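Local atomic coordinates of probable Zn binding protein (PDB entry 3Q69), a protein that probably binds mucus, the piece described here being its Muc_B2-like (MucBP) domain, and may also bind zinc. Residues I5-V10 with E48-K53; Y71-P76 with V100-N105; V11-H16 with H29-I34; Q58-L63 with D81-D86. One frame throughout, in Å; residues are numbered along the deposited sequence.

Contact 1 of 4, residues I5-V10 with E48-K53; sequences IKRTQV and EIWDSK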
loop_
_atom_site.group_PDB
_atom_site.type_symbol
_atom_site.label_atom_id
_atom_site.label_comp_id
_atom_site.label_asym_id
_atom_site.label_seq_id
_atom_site.Cartn_x
_atom_site.Cartn_y
_atom_site.Cartn_z
ATOM N N ILE A 5 5.985 -23.063 4.517
ATOM C CA ILE A 5 6.270 -21.867 5.300
ATOM C C ILE A 5 5.700 -20.705 4.482
ATOM O O ILE A 5 5.326 -20.883 3.317
ATOM C CB ILE A 5 7.802 -21.667 5.535
ATOM C CG1 ILE A 5 8.543 -21.688 4.194
ATOM C CG2 ILE A 5 8.341 -22.734 6.491
ATOM C CD1 ILE A 5 10.010 -21.261 4.269
ATOM N N LYS A 6 5.609 -19.528 5.084
ATOM C CA LYS A 6 5.063 -18.390 4.369
ATOM C C LYS A 6 5.548 -17.093 4.979
ATOM O O LYS A 6 6.064 -17.070 6.108
ATOM C CB LYS A 6 3.528 -18.443 4.384
ATOM C CG LYS A 6 2.891 -18.193 5.761
ATOM C CD LYS A 6 1.415 -18.568 5.775
ATOM C CE LYS A 6 0.848 -18.421 7.158
ATOM N NZ LYS A 6 1.011 -17.035 7.681
ATOM N N ARG A 7 5.441 -16.018 4.207
ATOM C CA ARG A 7 5.853 -14.709 4.694
ATOM C C ARG A 7 4.890 -13.669 4.141
ATOM O O ARG A 7 4.379 -13.803 3.031
ATOM C CB ARG A 7 7.312 -14.397 4.297
ATOM C CG ARG A 7 7.618 -14.494 2.806
ATOM C CD ARG A 7 9.045 -14.061 2.507
ATOM N NE ARG A 7 9.433 -14.330 1.131
ATOM C CZ ARG A 7 10.599 -13.986 0.593
ATOM N NH1 ARG A 7 10.846 -14.272 -0.680
ATOM N NH2 ARG A 7 11.526 -13.384 1.315
ATOM N N THR A 8 4.640 -12.633 4.936
ATOM C CA THR A 8 3.710 -11.579 4.561
ATOM C C THR A 8 4.283 -10.169 4.558
ATOM O O THR A 8 5.044 -9.781 5.428
ATOM C CB THR A 8 2.501 -11.588 5.499
ATOM O OG1 THR A 8 1.865 -12.872 5.447
ATOM C CG2 THR A 8 1.500 -10.508 5.091
ATOM N N GLN A 9 3.897 -9.415 3.547
ATOM C CA GLN A 9 4.293 -8.032 3.383
ATOM C C GLN A 9 2.982 -7.264 3.310
ATOM O O GLN A 9 2.085 -7.636 2.567
ATOM C CB GLN A 9 5.076 -7.847 2.078
ATOM C CG GLN A 9 5.318 -6.380 1.680
ATOM C CD GLN A 9 6.213 -5.627 2.661
ATOM O OE1 GLN A 9 7.416 -5.918 2.792
ATOM N NE2 GLN A 9 5.626 -4.649 3.359
ATOM N N VAL A 10 2.865 -6.206 4.102
ATOM C CA VAL A 10 1.671 -5.383 4.106
ATOM C C VAL A 10 2.035 -3.983 3.635
ATOM O O VAL A 10 2.920 -3.365 4.203
ATOM C CB VAL A 10 1.068 -5.287 5.529
ATOM C CG1 VAL A 10 -0.256 -4.549 5.488
ATOM C CG2 VAL A 10 0.902 -6.683 6.124
ATOM N N GLU A 48 15.459 -22.641 3.645
ATOM C CA GLU A 48 14.146 -22.144 3.276
ATOM C C GLU A 48 14.186 -21.877 1.777
ATOM O O GLU A 48 15.027 -21.126 1.298
ATOM C CB GLU A 48 13.820 -20.862 4.048
ATOM C CG GLU A 48 14.022 -21.001 5.557
ATOM C CD GLU A 48 13.240 -19.987 6.340
ATOM O OE1 GLU A 48 13.355 -18.785 6.041
ATOM O OE2 GLU A 48 12.499 -20.386 7.261
ATOM N N ILE A 49 13.279 -22.504 1.036
ATOM C CA ILE A 49 13.256 -22.355 -0.412
ATOM C C ILE A 49 12.101 -21.507 -0.921
ATOM O O ILE A 49 10.943 -21.840 -0.705
ATOM C CB ILE A 49 13.205 -23.731 -1.115
ATOM C CG1 ILE A 49 14.418 -24.573 -0.730
ATOM C CG2 ILE A 49 13.180 -23.541 -2.620
ATOM C CD1 ILE A 49 14.285 -25.301 0.593
ATOM N N TRP A 50 12.431 -20.392 -1.565
ATOM C CA TRP A 50 11.413 -19.493 -2.104
ATOM C C TRP A 50 11.525 -19.381 -3.627
ATOM O O TRP A 50 12.625 -19.304 -4.146
ATOM C CB TRP A 50 11.560 -18.095 -1.495
ATOM C CG TRP A 50 11.505 -18.050 -0.020
ATOM C CD1 TRP A 50 12.566 -17.976 0.852
ATOM C CD2 TRP A 50 10.322 -18.056 0.786
ATOM N NE1 TRP A 50 12.103 -17.931 2.145
ATOM C CE2 TRP A 50 10.733 -17.976 2.134
ATOM C CE3 TRP A 50 8.953 -18.121 0.498
ATOM C CZ2 TRP A 50 9.820 -17.963 3.195
ATOM C CZ3 TRP A 50 8.046 -18.113 1.556
ATOM C CH2 TRP A 50 8.488 -18.033 2.889
ATOM N N ASP A 51 10.403 -19.374 -4.346
ATOM C CA ASP A 51 10.473 -19.239 -5.804
ATOM C C ASP A 51 10.970 -17.832 -6.147
ATOM O O ASP A 51 10.256 -16.839 -5.969
ATOM C CB ASP A 51 9.110 -19.460 -6.454
ATOM C CG ASP A 51 9.202 -19.522 -7.979
ATOM O OD1 ASP A 51 9.881 -18.646 -8.569
ATOM O OD2 ASP A 51 8.600 -20.440 -8.576
ATOM N N SER A 52 12.198 -17.766 -6.647
ATOM C CA SER A 52 12.843 -16.507 -7.000
ATOM C C SER A 52 12.096 -15.605 -7.975
ATOM O O SER A 52 12.290 -14.375 -7.977
ATOM C CB SER A 52 14.227 -16.790 -7.569
ATOM O OG SER A 52 14.970 -15.589 -7.712
ATOM N N LYS A 53 11.239 -16.206 -8.792
ATOM C CA LYS A 53 10.495 -15.447 -9.783
ATOM C C LYS A 53 9.070 -15.122 -9.334
ATOM O O LYS A 53 8.293 -14.578 -10.113
ATOM C CB LYS A 53 10.454 -16.212 -11.107
ATOM C CG LYS A 53 11.823 -16.470 -11.718
ATOM C CD LYS A 53 12.514 -15.171 -12.097
ATOM C CE LYS A 53 13.849 -15.431 -12.774
ATOM N NZ LYS A 53 14.549 -14.165 -13.129
#

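Contact 2 of 4, residues Y71-P76 with V100-N105; sequences YTADKP and VIYSAN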
loop_
_atom_site.group_PDB
_atom_site.type_symbol
_atom_site.label_atom_id
_atom_site.label_comp_id
_atom_site.label_asym_id
_atom_site.label_seq_id
_atom_site.Cartn_x
_atom_site.Cartn_y
_atom_site.Cartn_z
ATOM N N TYR A 71 -14.528 25.002 -1.126
ATOM C CA TYR A 71 -13.135 24.716 -1.452
ATOM C C TYR A 71 -13.011 23.700 -2.571
ATOM O O TYR A 71 -13.997 23.093 -2.983
ATOM C CB TYR A 71 -12.392 24.184 -0.224
ATOM C CG TYR A 71 -12.367 25.142 0.944
ATOM C CD1 TYR A 71 -13.479 25.290 1.776
ATOM C CD2 TYR A 71 -11.232 25.912 1.208
ATOM C CE1 TYR A 71 -13.457 26.192 2.853
ATOM C CE2 TYR A 71 -11.198 26.810 2.264
ATOM C CZ TYR A 71 -12.313 26.947 3.088
ATOM O OH TYR A 71 -12.281 27.843 4.134
ATOM N N THR A 72 -11.790 23.522 -3.064
ATOM C CA THR A 72 -11.524 22.567 -4.133
ATOM C C THR A 72 -10.188 21.872 -3.847
ATOM O O THR A 72 -9.187 22.524 -3.529
ATOM C CB THR A 72 -11.447 23.260 -5.499
ATOM O OG1 THR A 72 -10.279 24.081 -5.550
ATOM C CG2 THR A 72 -12.682 24.127 -5.729
ATOM N N ALA A 73 -10.179 20.546 -3.960
ATOM C CA ALA A 73 -8.977 19.750 -3.694
ATOM C C ALA A 73 -7.994 19.794 -4.855
ATOM O O ALA A 73 -8.392 19.630 -6.012
ATOM C CB ALA A 73 -9.368 18.302 -3.415
ATOM N N ASP A 74 -6.713 20.009 -4.553
ATOM C CA ASP A 74 -5.712 20.048 -5.608
ATOM C C ASP A 74 -5.676 18.727 -6.369
ATOM O O ASP A 74 -5.241 18.682 -7.509
ATOM C CB ASP A 74 -4.321 20.401 -5.048
ATOM C CG ASP A 74 -3.851 19.459 -3.953
ATOM O OD1 ASP A 74 -2.696 19.629 -3.495
ATOM O OD2 ASP A 74 -4.619 18.561 -3.537
ATOM N N LYS A 75 -6.147 17.660 -5.732
ATOM C CA LYS A 75 -6.200 16.332 -6.347
ATOM C C LYS A 75 -7.614 15.769 -6.139
ATOM O O LYS A 75 -7.888 15.088 -5.146
ATOM C CB LYS A 75 -5.171 15.386 -5.711
ATOM C CG LYS A 75 -3.760 15.874 -5.731
ATOM C CD LYS A 75 -2.837 14.854 -5.039
ATOM C CE LYS A 75 -1.502 15.477 -4.637
ATOM N NZ LYS A 75 -0.797 16.042 -5.816
ATOM N N PRO A 76 -8.528 16.041 -7.087
ATOM C CA PRO A 76 -9.913 15.566 -7.001
ATOM C C PRO A 76 -10.028 14.059 -6.777
ATOM O O PRO A 76 -11.024 13.573 -6.245
ATOM C CB PRO A 76 -10.511 16.010 -8.338
ATOM C CG PRO A 76 -9.326 15.969 -9.257
ATOM C CD PRO A 76 -8.252 16.597 -8.425
ATOM N N VAL A 100 -3.808 15.824 0.218
ATOM C CA VAL A 100 -4.652 16.517 -0.728
ATOM C C VAL A 100 -4.918 17.867 -0.073
ATOM O O VAL A 100 -5.344 17.917 1.082
ATOM C CB VAL A 100 -5.974 15.756 -0.939
ATOM C CG1 VAL A 100 -6.848 16.485 -1.973
ATOM C CG2 VAL A 100 -5.671 14.330 -1.421
ATOM N N ILE A 101 -4.689 18.957 -0.804
ATOM C CA ILE A 101 -4.892 20.296 -0.250
ATOM C C ILE A 101 -6.140 20.997 -0.802
ATOM O O ILE A 101 -6.395 21.003 -2.011
ATOM C CB ILE A 101 -3.639 21.177 -0.511
ATOM C CG1 ILE A 101 -2.448 20.598 0.253
ATOM C CG2 ILE A 101 -3.890 22.622 -0.104
ATOM C CD1 ILE A 101 -2.649 20.574 1.771
ATOM N N TYR A 102 -6.912 21.606 0.092
ATOM C CA TYR A 102 -8.129 22.305 -0.318
ATOM C C TYR A 102 -7.926 23.817 -0.340
ATOM O O TYR A 102 -7.488 24.405 0.642
ATOM C CB TYR A 102 -9.290 21.946 0.616
ATOM C CG TYR A 102 -9.735 20.503 0.516
ATOM C CD1 TYR A 102 -10.665 20.110 -0.446
ATOM C CD2 TYR A 102 -9.211 19.524 1.369
ATOM C CE1 TYR A 102 -11.066 18.776 -0.561
ATOM C CE2 TYR A 102 -9.604 18.206 1.265
ATOM C CZ TYR A 102 -10.531 17.830 0.296
ATOM O OH TYR A 102 -10.896 16.500 0.174
ATOM N N SER A 103 -8.224 24.431 -1.481
ATOM C CA SER A 103 -8.101 25.872 -1.650
ATOM C C SER A 103 -9.480 26.512 -1.845
ATOM O O SER A 103 -10.247 26.083 -2.715
ATOM C CB SER A 103 -7.245 26.180 -2.877
ATOM O OG SER A 103 -5.900 25.780 -2.697
ATOM N N ALA A 104 -9.778 27.544 -1.057
ATOM C CA ALA A 104 -11.055 28.243 -1.159
ATOM C C ALA A 104 -11.320 28.619 -2.613
ATOM O O ALA A 104 -10.483 29.247 -3.265
ATOM C CB ALA A 104 -11.035 29.486 -0.292
ATOM N N ASN A 105 -12.493 28.232 -3.108
ATOM C CA ASN A 105 -12.892 28.493 -4.490
ATOM C C ASN A 105 -13.637 29.820 -4.621
ATOM O O ASN A 105 -13.029 30.896 -4.665
ATOM C CB ASN A 105 -13.781 27.340 -4.981
ATOM C CG ASN A 105 -14.179 27.475 -6.441
ATOM O OD1 ASN A 105 -13.330 27.600 -7.319
ATOM N ND2 ASN A 105 -15.478 27.433 -6.707
#

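Contact 3 of 4, residues V11-H16 with H29-I34; sequences VTQTIH and HVVSLI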
loop_
_atom_site.group_PDB
_atom_site.type_symbol
_atom_site.label_atom_id
_atom_site.label_comp_id
_atom_site.label_asym_id
_atom_site.label_seq_id
_atom_site.Cartn_x
_atom_site.Cartn_y
_atom_site.Cartn_z
ATOM N N VAL A 11 1.358 -3.497 2.599
ATOM C CA VAL A 11 1.607 -2.163 2.090
ATOM C C VAL A 11 0.370 -1.321 2.325
ATOM O O VAL A 11 -0.729 -1.712 1.960
ATOM C CB VAL A 11 1.899 -2.166 0.595
ATOM C CG1 VAL A 11 2.314 -0.767 0.170
ATOM C CG2 VAL A 11 2.994 -3.182 0.273
ATOM N N THR A 12 0.541 -0.153 2.921
ATOM C CA THR A 12 -0.611 0.672 3.184
ATOM C C THR A 12 -0.537 2.007 2.474
ATOM O O THR A 12 0.526 2.513 2.177
ATOM C CB THR A 12 -0.754 0.909 4.699
ATOM O OG1 THR A 12 0.183 1.906 5.109
ATOM C CG2 THR A 12 -0.453 -0.381 5.461
ATOM N N GLN A 13 -1.704 2.573 2.212
ATOM C CA GLN A 13 -1.824 3.868 1.567
ATOM C C GLN A 13 -2.507 4.813 2.548
ATOM O O GLN A 13 -3.612 4.545 2.999
ATOM C CB GLN A 13 -2.666 3.755 0.297
ATOM C CG GLN A 13 -2.861 5.083 -0.411
ATOM C CD GLN A 13 -3.877 5.012 -1.518
ATOM O OE1 GLN A 13 -5.041 4.684 -1.294
ATOM N NE2 GLN A 13 -3.447 5.318 -2.722
ATOM N N THR A 14 -1.831 5.906 2.886
ATOM C CA THR A 14 -2.373 6.895 3.812
ATOM C C THR A 14 -2.544 8.233 3.113
ATOM O O THR A 14 -1.578 8.854 2.697
ATOM C CB THR A 14 -1.458 7.093 5.033
ATOM O OG1 THR A 14 -1.341 5.861 5.748
ATOM C CG2 THR A 14 -2.024 8.152 5.954
ATOM N N ILE A 15 -3.793 8.665 2.998
ATOM C CA ILE A 15 -4.133 9.926 2.360
ATOM C C ILE A 15 -4.565 10.978 3.385
ATOM O O ILE A 15 -5.524 10.774 4.132
ATOM C CB ILE A 15 -5.275 9.731 1.340
ATOM C CG1 ILE A 15 -4.890 8.663 0.323
ATOM C CG2 ILE A 15 -5.565 11.047 0.621
ATOM C CD1 ILE A 15 -3.705 9.027 -0.515
ATOM N N HIS A 16 -3.857 12.105 3.403
ATOM C CA HIS A 16 -4.154 13.190 4.329
ATOM C C HIS A 16 -4.984 14.247 3.613
ATOM O O HIS A 16 -4.808 14.488 2.407
ATOM C CB HIS A 16 -2.859 13.820 4.850
ATOM C CG HIS A 16 -2.025 12.890 5.680
ATOM N ND1 HIS A 16 -2.466 12.354 6.866
ATOM C CD2 HIS A 16 -0.770 12.417 5.488
ATOM C CE1 HIS A 16 -1.513 11.585 7.378
ATOM N NE2 HIS A 16 -0.480 11.608 6.562
ATOM N N HIS A 29 -7.489 8.768 5.141
ATOM C CA HIS A 29 -8.038 7.570 4.527
ATOM C C HIS A 29 -6.924 6.547 4.465
ATOM O O HIS A 29 -5.926 6.761 3.796
ATOM C CB HIS A 29 -8.541 7.860 3.126
ATOM C CG HIS A 29 -9.279 6.715 2.508
ATOM N ND1 HIS A 29 -8.685 5.501 2.250
ATOM C CD2 HIS A 29 -10.563 6.609 2.093
ATOM C CE1 HIS A 29 -9.574 4.689 1.697
ATOM N NE2 HIS A 29 -10.718 5.336 1.591
ATOM N N VAL A 30 -7.077 5.452 5.199
ATOM C CA VAL A 30 -6.061 4.409 5.211
ATOM C C VAL A 30 -6.596 3.092 4.692
ATOM O O VAL A 30 -7.691 2.681 5.062
ATOM C CB VAL A 30 -5.514 4.203 6.638
ATOM C CG1 VAL A 30 -4.356 3.254 6.627
ATOM C CG2 VAL A 30 -5.087 5.565 7.228
ATOM N N VAL A 31 -5.825 2.464 3.804
ATOM C CA VAL A 31 -6.158 1.167 3.228
ATOM C C VAL A 31 -4.885 0.348 3.151
ATOM O O VAL A 31 -3.764 0.875 3.147
ATOM C CB VAL A 31 -6.774 1.264 1.808
ATOM C CG1 VAL A 31 -8.176 1.814 1.905
ATOM C CG2 VAL A 31 -5.921 2.146 0.908
ATOM N N SER A 32 -5.060 -0.953 3.043
ATOM C CA SER A 32 -3.912 -1.820 3.040
ATOM C C SER A 32 -3.986 -2.923 2.018
ATOM O O SER A 32 -5.064 -3.338 1.608
ATOM C CB SER A 32 -3.750 -2.411 4.442
ATOM O OG SER A 32 -2.845 -3.493 4.431
ATOM N N LEU A 33 -2.821 -3.402 1.612
ATOM C CA LEU A 33 -2.736 -4.490 0.647
ATOM C C LEU A 33 -1.817 -5.517 1.298
ATOM O O LEU A 33 -0.682 -5.214 1.694
ATOM C CB LEU A 33 -2.156 -3.985 -0.680
ATOM C CG LEU A 33 -3.056 -3.014 -1.450
ATOM C CD1 LEU A 33 -2.399 -2.552 -2.716
ATOM C CD2 LEU A 33 -4.376 -3.675 -1.716
ATOM N N ILE A 34 -2.318 -6.737 1.426
ATOM C CA ILE A 34 -1.564 -7.805 2.066
ATOM C C ILE A 34 -1.067 -8.817 1.028
ATOM O O ILE A 34 -1.840 -9.385 0.268
ATOM C CB ILE A 34 -2.450 -8.480 3.119
ATOM C CG1 ILE A 34 -3.041 -7.380 4.007
ATOM C CG2 ILE A 34 -1.640 -9.492 3.955
ATOM C CD1 ILE A 34 -4.071 -7.860 5.050
#

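Contact 4 of 4, residues Q58-L63 with D81-D86; sequences QTFEAL and DEVTVD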
loop_
_atom_site.group_PDB
_atom_site.type_symbol
_atom_site.label_atom_id
_atom_site.label_comp_id
_atom_site.label_asym_id
_atom_site.label_seq_id
_atom_site.Cartn_x
_atom_site.Cartn_y
_atom_site.Cartn_z
ATOM N N GLN A 58 -1.116 -5.843 -6.814
ATOM C CA GLN A 58 -2.466 -5.523 -6.349
ATOM C C GLN A 58 -2.603 -4.003 -6.530
ATOM O O GLN A 58 -1.607 -3.279 -6.666
ATOM C CB GLN A 58 -2.649 -5.920 -4.863
ATOM C CG GLN A 58 -2.475 -7.389 -4.597
ATOM C CD GLN A 58 -2.907 -7.831 -3.214
ATOM O OE1 GLN A 58 -4.102 -7.901 -2.905
ATOM N NE2 GLN A 58 -1.927 -8.136 -2.366
ATOM N N THR A 59 -3.831 -3.520 -6.476
ATOM C CA THR A 59 -4.067 -2.107 -6.680
ATOM C C THR A 59 -4.842 -1.407 -5.594
ATOM O O THR A 59 -5.854 -1.911 -5.113
ATOM C CB THR A 59 -4.839 -1.858 -8.006
ATOM O OG1 THR A 59 -4.045 -2.308 -9.110
ATOM C CG2 THR A 59 -5.162 -0.374 -8.165
ATOM N N PHE A 60 -4.346 -0.238 -5.221
ATOM C CA PHE A 60 -5.010 0.628 -4.262
ATOM C C PHE A 60 -5.993 1.337 -5.199
ATOM O O PHE A 60 -5.579 2.193 -5.985
ATOM C CB PHE A 60 -4.033 1.665 -3.725
ATOM C CG PHE A 60 -3.130 1.164 -2.630
ATOM C CD1 PHE A 60 -3.651 0.688 -1.424
ATOM C CD2 PHE A 60 -1.748 1.284 -2.761
ATOM C CE1 PHE A 60 -2.795 0.342 -0.354
ATOM C CE2 PHE A 60 -0.894 0.946 -1.711
ATOM C CZ PHE A 60 -1.424 0.478 -0.500
ATOM N N GLU A 61 -7.271 0.973 -5.152
ATOM C CA GLU A 61 -8.267 1.583 -6.040
ATOM C C GLU A 61 -8.325 3.113 -5.996
ATOM O O GLU A 61 -7.904 3.743 -5.017
ATOM C CB GLU A 61 -9.662 1.030 -5.723
ATOM C CG GLU A 61 -9.759 -0.505 -5.746
ATOM C CD GLU A 61 -9.392 -1.100 -7.102
ATOM O OE1 GLU A 61 -9.934 -0.628 -8.133
ATOM O OE2 GLU A 61 -8.564 -2.040 -7.134
ATOM N N ALA A 62 -8.873 3.693 -7.063
ATOM C CA ALA A 62 -9.021 5.140 -7.167
ATOM C C ALA A 62 -9.809 5.614 -5.951
ATOM O O ALA A 62 -10.797 4.992 -5.568
ATOM C CB ALA A 62 -9.751 5.504 -8.446
ATOM N N LEU A 63 -9.366 6.713 -5.351
ATOM C CA LEU A 63 -10.001 7.255 -4.158
ATOM C C LEU A 63 -10.437 8.699 -4.397
ATOM O O LEU A 63 -9.634 9.631 -4.293
ATOM C CB LEU A 63 -9.017 7.206 -2.985
ATOM C CG LEU A 63 -9.578 7.578 -1.613
ATOM C CD1 LEU A 63 -10.525 6.472 -1.152
ATOM C CD2 LEU A 63 -8.435 7.762 -0.624
ATOM N N ASP A 81 -3.336 2.945 -7.860
ATOM C CA ASP A 81 -1.901 2.764 -7.676
ATOM C C ASP A 81 -1.562 1.284 -7.568
ATOM O O ASP A 81 -1.950 0.616 -6.593
ATOM C CB ASP A 81 -1.466 3.518 -6.416
ATOM C CG ASP A 81 0.043 3.581 -6.249
ATOM O OD1 ASP A 81 0.773 2.924 -7.020
ATOM O OD2 ASP A 81 0.509 4.292 -5.337
ATOM N N GLU A 82 -0.863 0.765 -8.574
ATOM C CA GLU A 82 -0.480 -0.641 -8.574
ATOM C C GLU A 82 0.800 -0.867 -7.786
ATOM O O GLU A 82 1.839 -0.212 -8.032
ATOM C CB GLU A 82 -0.271 -1.167 -9.993
ATOM C CG GLU A 82 -1.534 -1.306 -10.820
ATOM C CD GLU A 82 -1.318 -2.180 -12.040
ATOM O OE1 GLU A 82 -0.160 -2.233 -12.516
ATOM O OE2 GLU A 82 -2.300 -2.801 -12.530
ATOM N N VAL A 83 0.726 -1.814 -6.851
ATOM C CA VAL A 83 1.864 -2.153 -6.007
ATOM C C VAL A 83 2.259 -3.598 -6.256
ATOM O O VAL A 83 1.415 -4.474 -6.268
ATOM C CB VAL A 83 1.531 -1.969 -4.506
ATOM C CG1 VAL A 83 2.636 -2.509 -3.642
ATOM C CG2 VAL A 83 1.307 -0.523 -4.220
ATOM N N THR A 84 3.545 -3.824 -6.479
ATOM C CA THR A 84 4.061 -5.153 -6.727
ATOM C C THR A 84 5.111 -5.522 -5.690
ATOM O O THR A 84 5.932 -4.696 -5.271
ATOM C CB THR A 84 4.693 -5.272 -8.129
ATOM O OG1 THR A 84 3.673 -5.140 -9.125
ATOM C CG2 THR A 84 5.331 -6.660 -8.300
ATOM N N VAL A 85 5.056 -6.779 -5.271
ATOM C CA VAL A 85 5.990 -7.313 -4.298
ATOM C C VAL A 85 6.491 -8.594 -4.931
ATOM O O VAL A 85 5.707 -9.409 -5.399
ATOM C CB VAL A 85 5.302 -7.676 -2.971
ATOM C CG1 VAL A 85 6.291 -8.475 -2.073
ATOM C CG2 VAL A 85 4.829 -6.440 -2.272
ATOM N N ASP A 86 7.798 -8.766 -4.964
ATOM C CA ASP A 86 8.387 -9.961 -5.550
ATOM C C ASP A 86 9.295 -10.621 -4.522
ATOM O O ASP A 86 9.674 -10.030 -3.496
ATOM C CB ASP A 86 9.174 -9.604 -6.815
ATOM C CG ASP A 86 9.997 -8.348 -6.640
ATOM O OD1 ASP A 86 10.836 -8.307 -5.714
ATOM O OD2 ASP A 86 9.800 -7.391 -7.418
HETATM O O HOH W 1 -5.175 -2.480 -11.275
#

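Contact 1 of 4, residues I5-V10 with E48-K53
Glu48 meets Ile5 through its CB, which sits 3.8 Å from Ile5 CD1, while its carboxylate turns to a salt bridge with Arg41. The backbone of Ile49 pairs with Lys40 of the strand between the two segments. Trp50 carries the contact. Its indole is held between two side chains on opposite sides of its plane. On one side Ile5 CD1 comes in near the rim, 3.5 Å from Trp50 CZ2. On the other side Arg7 runs over the ring system. CG between the backbone N and the carbonyl carbon (chi1 55°), with the chain extended from there, places CG, CD and NE of Arg7 over the indole. Arg7 CG is 3.6 Å from Trp50 CH2, and Arg7 CD lies 4.0 Å from the centroid of the six-membered ring of Trp50. The guanidinium stacks farther along, its plane tilted by 24° from the indole, with Arg7 CZ 4.1 Å from the centroid of the five-membered ring of Trp50. Gln37 takes a hydrogen bond from Arg7 NH1, which helps fix the rotation of the guanidinium. At the indole edge, Trp50 CH2 touches Lys6 C at 3.7 Å. Beyond it, Asp51 OD1 accepts from Lys53 N in an Asx turn. The centrepiece is a surface cation-pi stack of arginine on tryptophan, joining the first strand of the chain to the segment that leaves the sheet's edge strand.

Contact 2 of 4, residues Y71-P76 with V100-N105
The rings of Tyr71 and Tyr102 both meet the opposite segment obliquely. The ring of Tyr71 leans on Ala104, with Tyr71 CD2 only 3.1 Å from Ala104 N and Tyr71 CE2 3.7 Å from Ala104 CB; it also makes an edge-to-face pair with Tyr19. The Tyr102 ring brings its CE1 to 3.4 Å from Ala73 CB, and its hydroxyl is bonded to the carbonyl of Pro66. An alanine in place of Tyr71 would probably leave Ala104 and Tyr19 without the ring they pack on, opening a gap at this end of the strands. Thr72 and Ser103 form a hydrogen-bonded antiparallel pair, with Thr72 N to Ser103 O and Ser103 N to Thr72 O both 3.0 Å. The side chains of Thr72 and Asn105 cross at about a right angle, Thr72 CG2 3.5 Å from Asn105 CB. Past the end of strand 71-73, Asp74 grips Ile101 twice: by its backbone N, 2.7 Å from Ile101 O, and by OD2, which accepts from Ile101 N at 2.8 Å, the N-H coming from above the carboxylate plane. A chi1 of 57° puts Asp74 CG on the side of Ile101, where OD2 can accept. Strand 71-73 forms an outer edge of the five-stranded mixed sheet, while strand 96-104 runs parallel to strand 2-19 on its other flank, reaching Arg18 and Glu20 through backbone hydrogen bonds of Tyr102.

Contact 3 of 4, residues V11-H16 with H29-I34
A long antiparallel ribbon, built by the first two major strands of the domain, runs here from Val11 opposite Leu33 to Ile15 opposite His29. Three hydrogen-bonded pairs hold it. Val11 N gives to Leu33 O at 2.8 Å, and Leu33 N returns a bond to Val11 O at 2.7 Å. Gln13 and Val31 exchange bonds in the same way, as do Ile15 and His29, where Ile15 N to His29 O is 3.0 Å and close to straight (169°). At the non-hydrogen-bonded pair Thr12 and Ser32 the CA atoms are 4.1 Å apart, and the CA-H of Thr12 also points at Val31 O. The two segments run at 164° to each other, only slightly off antiparallel. The Muc_B2-like family belongs to the ubiquitin clan, and the five-stranded mixed sheet, with strands 2-19 and 96-104 parallel side by side, is consistent with a relation to the beta-grasp fold, although this chain has no helix. Strand 96-104 bonds with Thr12, Thr14 and His16. One face of the ribbon carries Val11, Gln13, Ile15, His29, Val31 and Leu33, and strands 55-64 and 77-86 pack over it. There Gln13 and Val31 lie side by side, pointing the same way. With CG anti to the backbone N (chi1 179°) and the chain extended beyond it, Gln13 rises beside the valine, its CB 3.7 Å and its OE1 3.5 Å from Val31 CG2. The other face bears Thr12, Thr14, Val30 and Ser32: Thr12 CG2 is 4.0 Å from Ser32 CB, and Thr14 OG1 lies alongside Val30 CG2 at the same 4.0 Å.

Contact 4 of 4, residues Q58-L63 with D81-D86
Phe60, Asp81 and Val83 bury the most surface in this short antiparallel ladder, and all three point to the same face. Phe60 and Asp81 are a hydrogen-bonded pair: Phe60 N gives to Asp81 O at 2.9 Å, and Asp81 N to Phe60 O at 3.0 Å. Their side chains start out together, CB of Phe60 being 4.2 Å from CB of Asp81, and then part company. The Asp81 carboxylate is engaged by Arg96 in a salt bridge, whereas the phenyl ring slants across to Val83. CG of Phe60 lies beside its own backbone N, anti to the carbonyl carbon (chi1 -81°), and the ring reaches obliquely to Val83 CG2, which is 3.6 Å from Phe60 CE2. Val83 is tied in turn to Gln58: Val83 N meets Gln58 O at 2.8 Å, nearly along the C=O axis, and Gln58 N gives to Val83 O at 2.9 Å. On the opposite face Thr59 and Glu82 form the non-hydrogen-bonded pair, with Thr59 OG1 3.2 Å from Glu82 CG. A water donates to Glu82 OE2; its approach to Thr59 OG1 is too short to be trusted. An alanine at Thr59 would probably leave the Glu82 methylene without the neighbour it leans on, and free that side chain to turn. The two strands, 55-64 and 77-86, make a separate two-stranded sheet that lies against the larger one: Phe60 packs on strands 2-19 and 27-42, Gln58 NE2 bonds to Ile34 O, and Leu63 touches Ile15 and Tyr17.

Strand 2-19 serves contact 1 with its first half and contact 3 with its second, and the two touch where Val10 and Thr8 lie against Ser32 and Ile34. Contact 2 joins the same sheet through strand 96-104, with Val100 N probably hydrogen-bonded to His16 O at 2.8 Å, but at the far end: its centre is 42 Å from that of contact 1, on the opposite side of the chain's centre. Contact 4 is the second layer, its centre 10 Å from that of contact 3, with Phe60 CZ 3.4 Å from Val11 O. It also brushes contact 1 through Val85 on Gln9, and comes no nearer than about 5 Å, between nearest atoms, to contact 2.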